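Local structure of transcriptional regulators (LACI-FAMILY TRANSCRIPTIONAL REGULATORY PROTEIN) (Corynebacterium glutamicum, 3GYB) at the interface of chains A and B. The protein probably binds operator DNA as a LacI-family transcription factor and regulates transcription in response to a small effector. Coordinates in Å, arbitrary orientation; residue numbers count along the deposited sequence, not the author numbering. Chains: chain A/B, Transcriptional regulators (LACI-FAMILY TRANSCRIPTIONAL REGULATORY PROTEIN).

Contact 1: the interface of chains A and B. Residues chain A 160, 164, 189, 192-193, 196; chain B 219-222.
A two-fold symmetric homodimer interface, of which this patch is one part, packs a short turn of chain B against two helices of chain A and ties the two effector-binding cores together; LacI-family regulators generally dimerise through such cores, so the pairing is plausibly the biological one. B:Leu221 loses the most surface here, 99 Å². Its CG stands anti to the backbone N (chi1 -180°), which lays the isobutyl group alongside A:Leu192, both pointing the same way, with CD2 3.7 Å from A:Leu192 CB. The A:Ile189 side chain crosses B:Leu221 at about a right angle, its CG2 toward the same CD2, while B:Leu221 CB rests on the CA of A:Gly193, a residue with no side chain to hold it off. A:Arg196, stretched out from CG to NE, reaches past this core so that NH1 donates to the carbonyl O of B:Leu221 at 2.6 Å. That bond is bent, 129° at the hydrogen, and NH1 lies above the carbonyl plane. On the amide side of the same B:Leu221, a water bridges OE2 of A:Glu160 (2.8 Å), the carbonyl O of A:Ile189 (2.9 Å) and the leucine's amide N (3.0 Å). Methyl CG2 of B:Thr219 touches the carboxylate carbon CD of A:Glu160, and B:Arg220 CG lies 3.5 Å from A:Tyr164 CE1. Chain A contributes helices 160-173 and 185-198; the chain B turn follows helix 215-218.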
loop_
_atom_site.group_PDB
_atom_site.type_symbol
_atom_site.label_atom_id
_atom_site.label_comp_id
_atom_site.label_asym_id
_atom_site.label_seq_id
_atom_site.Cartn_x
_atom_site.Cartn_y
_atom_site.Cartn_z
ATOM N N GLU A 160 -0.180 -10.621 -1.241
ATOM C CA GLU A 160 -1.583 -10.933 -1.021
ATOM C C GLU A 160 -2.061 -12.164 -1.769
ATOM O O GLU A 160 -2.750 -13.003 -1.201
ATOM C CB GLU A 160 -2.457 -9.728 -1.396
ATOM C CG GLU A 160 -3.963 -9.916 -1.187
ATOM C CD GLU A 160 -4.636 -10.729 -2.283
ATOM O OE1 GLU A 160 -4.188 -10.657 -3.448
ATOM O OE2 GLU A 160 -5.633 -11.422 -1.983
ATOM N N TYR A 164 -3.851 -15.634 -0.267
ATOM C CA TYR A 164 -5.148 -16.102 -0.708
ATOM C C TYR A 164 -5.113 -17.585 -1.070
ATOM O O TYR A 164 -5.846 -18.378 -0.492
ATOM C CB TYR A 164 -5.615 -15.278 -1.916
ATOM C CG TYR A 164 -6.938 -15.728 -2.488
ATOM C CD1 TYR A 164 -8.106 -15.665 -1.729
ATOM C CD2 TYR A 164 -7.026 -16.204 -3.794
ATOM C CE1 TYR A 164 -9.331 -16.067 -2.257
ATOM C CE2 TYR A 164 -8.253 -16.606 -4.337
ATOM C CZ TYR A 164 -9.398 -16.533 -3.559
ATOM O OH TYR A 164 -10.613 -16.917 -4.089
ATOM N N ILE A 189 -4.566 -10.269 4.361
ATOM C CA ILE A 189 -5.586 -9.754 3.452
ATOM C C ILE A 189 -5.993 -10.906 2.539
ATOM O O ILE A 189 -7.168 -11.068 2.211
ATOM C CB ILE A 189 -5.055 -8.581 2.593
ATOM C CG1 ILE A 189 -4.617 -7.427 3.496
ATOM C CG2 ILE A 189 -6.133 -8.113 1.625
ATOM C CD1 ILE A 189 -5.680 -6.970 4.457
ATOM N N LEU A 192 -8.137 -13.314 4.512
ATOM C CA LEU A 192 -9.498 -12.808 4.670
ATOM C C LEU A 192 -10.292 -13.039 3.388
ATOM O O LEU A 192 -11.483 -13.331 3.432
ATOM C CB LEU A 192 -9.479 -11.312 5.009
ATOM C CG LEU A 192 -9.005 -10.967 6.422
ATOM C CD1 LEU A 192 -8.688 -9.477 6.527
ATOM C CD2 LEU A 192 -10.078 -11.372 7.434
ATOM N N GLY A 193 -9.627 -12.902 2.246
ATOM C CA GLY A 193 -10.297 -13.126 0.978
ATOM C C GLY A 193 -10.658 -14.595 0.833
ATOM O O GLY A 193 -11.720 -14.941 0.317
ATOM N N ARG A 196 -13.694 -15.331 2.793
ATOM C CA ARG A 196 -14.867 -14.833 2.085
ATOM C C ARG A 196 -15.264 -15.796 0.957
ATOM O O ARG A 196 -16.437 -16.117 0.790
ATOM C CB ARG A 196 -14.595 -13.437 1.518
ATOM C CG ARG A 196 -15.830 -12.786 0.908
ATOM C CD ARG A 196 -15.571 -11.393 0.345
ATOM N NE ARG A 196 -16.823 -10.812 -0.137
ATOM C CZ ARG A 196 -16.940 -9.628 -0.732
ATOM N NH1 ARG A 196 -15.875 -8.865 -0.937
ATOM N NH2 ARG A 196 -18.137 -9.203 -1.113
ATOM N N THR B 219 -7.912 -7.652 -5.295
ATOM C CA THR B 219 -7.968 -8.722 -4.298
ATOM C C THR B 219 -9.337 -9.389 -4.216
ATOM O O THR B 219 -10.363 -8.788 -4.541
ATOM C CB THR B 219 -7.596 -8.205 -2.889
ATOM O OG1 THR B 219 -8.574 -7.249 -2.448
ATOM C CG2 THR B 219 -6.220 -7.557 -2.907
ATOM N N ARG B 220 -9.363 -10.646 -3.789
ATOM C CA ARG B 220 -10.641 -11.336 -3.657
ATOM C C ARG B 220 -11.464 -10.694 -2.540
ATOM O O ARG B 220 -12.691 -10.613 -2.625
ATOM C CB ARG B 220 -10.421 -12.818 -3.339
ATOM C CG ARG B 220 -11.704 -13.567 -2.988
ATOM C CD ARG B 220 -12.617 -13.722 -4.194
ATOM N NE ARG B 220 -13.910 -14.320 -3.853
ATOM C CZ ARG B 220 -14.952 -13.645 -3.368
ATOM N NH1 ARG B 220 -14.871 -12.336 -3.156
ATOM N NH2 ARG B 220 -16.090 -14.280 -3.114
ATOM N N LEU B 221 -10.783 -10.232 -1.496
ATOM C CA LEU B 221 -11.457 -9.613 -0.358
ATOM C C LEU B 221 -12.221 -8.351 -0.735
ATOM O O LEU B 221 -13.382 -8.180 -0.362
ATOM C CB LEU B 221 -10.444 -9.262 0.737
ATOM C CG LEU B 221 -11.050 -8.611 1.984
ATOM C CD1 LEU B 221 -12.013 -9.593 2.633
ATOM C CD2 LEU B 221 -9.945 -8.209 2.968
ATOM N N ILE B 222 -11.562 -7.464 -1.469
ATOM C CA ILE B 222 -12.187 -6.207 -1.864
ATOM C C ILE B 222 -12.987 -6.397 -3.155
ATOM O O ILE B 222 -14.146 -5.969 -3.246
ATOM C CB ILE B 222 -11.108 -5.111 -1.990
ATOM C CG1 ILE B 222 -10.421 -4.935 -0.626
ATOM C CG2 ILE B 222 -11.734 -3.794 -2.435
ATOM C CD1 ILE B 222 -9.250 -3.973 -0.627
HETATM O O HOH W 1 -7.996 -11.016 -0.602
#

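Contact 2: the interface of chains A and B. Residues chain A 24-25, 28, 32, 36-38; chain B 44-48.
In this LacI-family regulator, a second patch of the two-fold homodimer interface sets helix 21-31, the 3-10 turn 32-34 and strand 37-41 of chain A against the loop B:Leu44 to B:Ala48. Direct hydrogen bonds use loop carbonyls and one loop hydroxyl. The hydroxyl OG of A:Ser28, anti to its backbone N (chi1 179°), donates to the carbonyl O of B:Thr45 at 2.6 Å, in the carbonyl plane on a lone pair. A:Leu38 engages B:Ser46 twice: its amide N donates to B:Ser46 O at 2.8 Å, nearly straight at 160° and again on a lone pair, and its carbonyl O accepts from B:Ser46 OG at 2.7 Å, with the hydroxyl above the carbonyl plane. Within chain A, A:Thr32 OG1 donates to A:Ser28 O (2.7 Å); with OG1 between N and the carbonyl carbon, this would help hold the rotation that turns CG2 toward the loop. Through water, A:Tyr36 O is joined to the amide N of B:Ala48. Apolar packing centres on B:Thr45, which has 89 Å² of its surface hidden by chain A. B:Thr45 CG2 lies 3.7 Å from A:Gln25 CD, the amide carbon of a chain bent at chi2 (64°), and B:Thr45 CB packs against A:Ser28 CB. The A:Ile24 side chain crosses this threonine at about a right angle, with CG2 touching. A:Thr32 CB meets B:Ala48 CB at 3.9 Å. Guanidinium NH1 of A:Arg37 makes a van der Waals approach to B:Gln47 CB (3.5 Å), the side chains crossing obliquely.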
loop_
_atom_site.group_PDB
_atom_site.type_symbol
_atom_site.label_atom_id
_atom_site.label_comp_id
_atom_site.label_asym_id
_atom_site.label_seq_id
_atom_site.Cartn_x
_atom_site.Cartn_y
_atom_site.Cartn_z
ATOM N N ILE A 24 8.669 5.104 7.226
ATOM C CA ILE A 24 9.301 6.159 6.442
ATOM C C ILE A 24 8.820 7.517 6.932
ATOM O O ILE A 24 9.587 8.480 6.961
ATOM C CB ILE A 24 8.993 6.013 4.934
ATOM C CG1 ILE A 24 9.613 4.715 4.406
ATOM C CG2 ILE A 24 9.562 7.203 4.164
ATOM C CD1 ILE A 24 9.510 4.560 2.897
ATOM N N GLN A 25 7.553 7.597 7.330
ATOM C CA GLN A 25 7.012 8.855 7.838
ATOM C C GLN A 25 7.786 9.243 9.097
ATOM O O GLN A 25 8.132 10.408 9.295
ATOM C CB GLN A 25 5.521 8.713 8.171
ATOM C CG GLN A 25 4.868 9.995 8.701
ATOM C CD GLN A 25 4.851 11.126 7.680
ATOM O OE1 GLN A 25 4.191 11.035 6.643
ATOM N NE2 GLN A 25 5.582 12.201 7.972
ATOM N N SER A 28 11.287 10.267 8.243
ATOM C CA SER A 28 11.204 11.611 7.690
ATOM C C SER A 28 11.049 12.688 8.756
ATOM O O SER A 28 11.698 13.735 8.693
ATOM C CB SER A 28 10.034 11.699 6.705
ATOM O OG SER A 28 9.918 13.012 6.181
ATOM N N THR A 32 14.173 15.007 7.925
ATOM C CA THR A 32 13.935 16.188 7.100
ATOM C C THR A 32 14.075 17.538 7.803
ATOM O O THR A 32 14.520 18.509 7.192
ATOM C CB THR A 32 12.568 16.105 6.373
ATOM O OG1 THR A 32 11.504 15.997 7.326
ATOM C CG2 THR A 32 12.545 14.889 5.454
ATOM N N TYR A 36 17.815 16.832 5.558
ATOM C CA TYR A 36 17.941 15.652 4.712
ATOM C C TYR A 36 16.701 15.452 3.856
ATOM O O TYR A 36 15.603 15.874 4.223
ATOM C CB TYR A 36 18.168 14.404 5.570
ATOM C CG TYR A 36 19.537 14.354 6.208
ATOM C CD1 TYR A 36 20.662 14.002 5.461
ATOM C CD2 TYR A 36 19.715 14.695 7.548
ATOM C CE1 TYR A 36 21.931 13.993 6.032
ATOM C CE2 TYR A 36 20.982 14.693 8.129
ATOM C CZ TYR A 36 22.082 14.342 7.366
ATOM O OH TYR A 36 23.333 14.355 7.932
ATOM N N ARG A 37 16.900 14.816 2.708
ATOM C CA ARG A 37 15.819 14.503 1.781
ATOM C C ARG A 37 15.902 12.996 1.554
ATOM O O ARG A 37 16.996 12.432 1.543
ATOM C CB ARG A 37 16.006 15.265 0.471
ATOM C CG ARG A 37 15.796 16.765 0.626
ATOM C CD ARG A 37 16.259 17.542 -0.593
ATOM N NE ARG A 37 16.130 18.983 -0.384
ATOM C CZ ARG A 37 15.025 19.684 -0.617
ATOM N NH1 ARG A 37 13.934 19.086 -1.080
ATOM N NH2 ARG A 37 15.006 20.987 -0.373
ATOM N N LEU A 38 14.754 12.353 1.372
ATOM C CA LEU A 38 14.710 10.904 1.193
ATOM C C LEU A 38 14.248 10.450 -0.179
ATOM O O LEU A 38 13.406 11.085 -0.797
ATOM C CB LEU A 38 13.762 10.284 2.221
ATOM C CG LEU A 38 13.831 10.767 3.670
ATOM C CD1 LEU A 38 12.752 10.064 4.481
ATOM C CD2 LEU A 38 15.205 10.491 4.250
ATOM N N LEU B 44 5.031 13.689 0.562
ATOM C CA LEU B 44 4.738 13.741 1.990
ATOM C C LEU B 44 5.897 13.453 2.927
ATOM O O LEU B 44 5.906 13.935 4.061
ATOM C CB LEU B 44 3.608 12.763 2.322
ATOM C CG LEU B 44 2.266 12.973 1.622
ATOM C CD1 LEU B 44 1.330 11.826 1.976
ATOM C CD2 LEU B 44 1.666 14.310 2.037
ATOM N N THR B 45 6.873 12.676 2.473
ATOM C CA THR B 45 7.983 12.319 3.345
ATOM C C THR B 45 9.391 12.573 2.818
ATOM O O THR B 45 10.331 12.688 3.603
ATOM C CB THR B 45 7.888 10.832 3.751
ATOM O OG1 THR B 45 7.994 10.007 2.583
ATOM C CG2 THR B 45 6.549 10.553 4.442
ATOM N N SER B 46 9.545 12.668 1.503
ATOM C CA SER B 46 10.867 12.879 0.920
ATOM C C SER B 46 11.549 14.183 1.324
ATOM O O SER B 46 12.778 14.273 1.309
ATOM C CB SER B 46 10.786 12.789 -0.607
ATOM O OG SER B 46 10.694 11.432 -1.018
ATOM N N GLN B 47 10.759 15.190 1.685
ATOM C CA GLN B 47 11.321 16.474 2.092
ATOM C C GLN B 47 10.406 17.195 3.074
ATOM O O GLN B 47 9.222 16.885 3.173
ATOM C CB GLN B 47 11.586 17.361 0.867
ATOM C CG GLN B 47 10.388 17.596 -0.037
ATOM C CD GLN B 47 10.039 16.390 -0.890
ATOM O OE1 GLN B 47 10.899 15.820 -1.568
ATOM N NE2 GLN B 47 8.767 16.005 -0.876
ATOM N N ALA B 48 10.966 18.151 3.809
ATOM C CA ALA B 48 10.197 18.901 4.792
ATOM C C ALA B 48 9.239 19.872 4.124
ATOM O O ALA B 48 8.112 20.064 4.585
ATOM C CB ALA B 48 11.137 19.653 5.720
HETATM O O HOH W 2 14.105 18.087 3.683
#

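The C-alpha centres of contact 1 and contact 2 lie about 32 Å apart, and no residue or secondary-structure element is common to both. Contact 2 draws on helix 21-31, strand 37-41 and loop 44-48, contact 1 on helices 160-173 and 185-198 and turn 219-222; in the two-subdomain core of the family these would belong to different subdomains. Because the interface is two-fold symmetric, each recurs with the chains exchanged. In LacI-family proteins effector binding can change how the two subdomains are set against each other; contacts at both levels could carry such a change across the dimer, which this structure alone does not show.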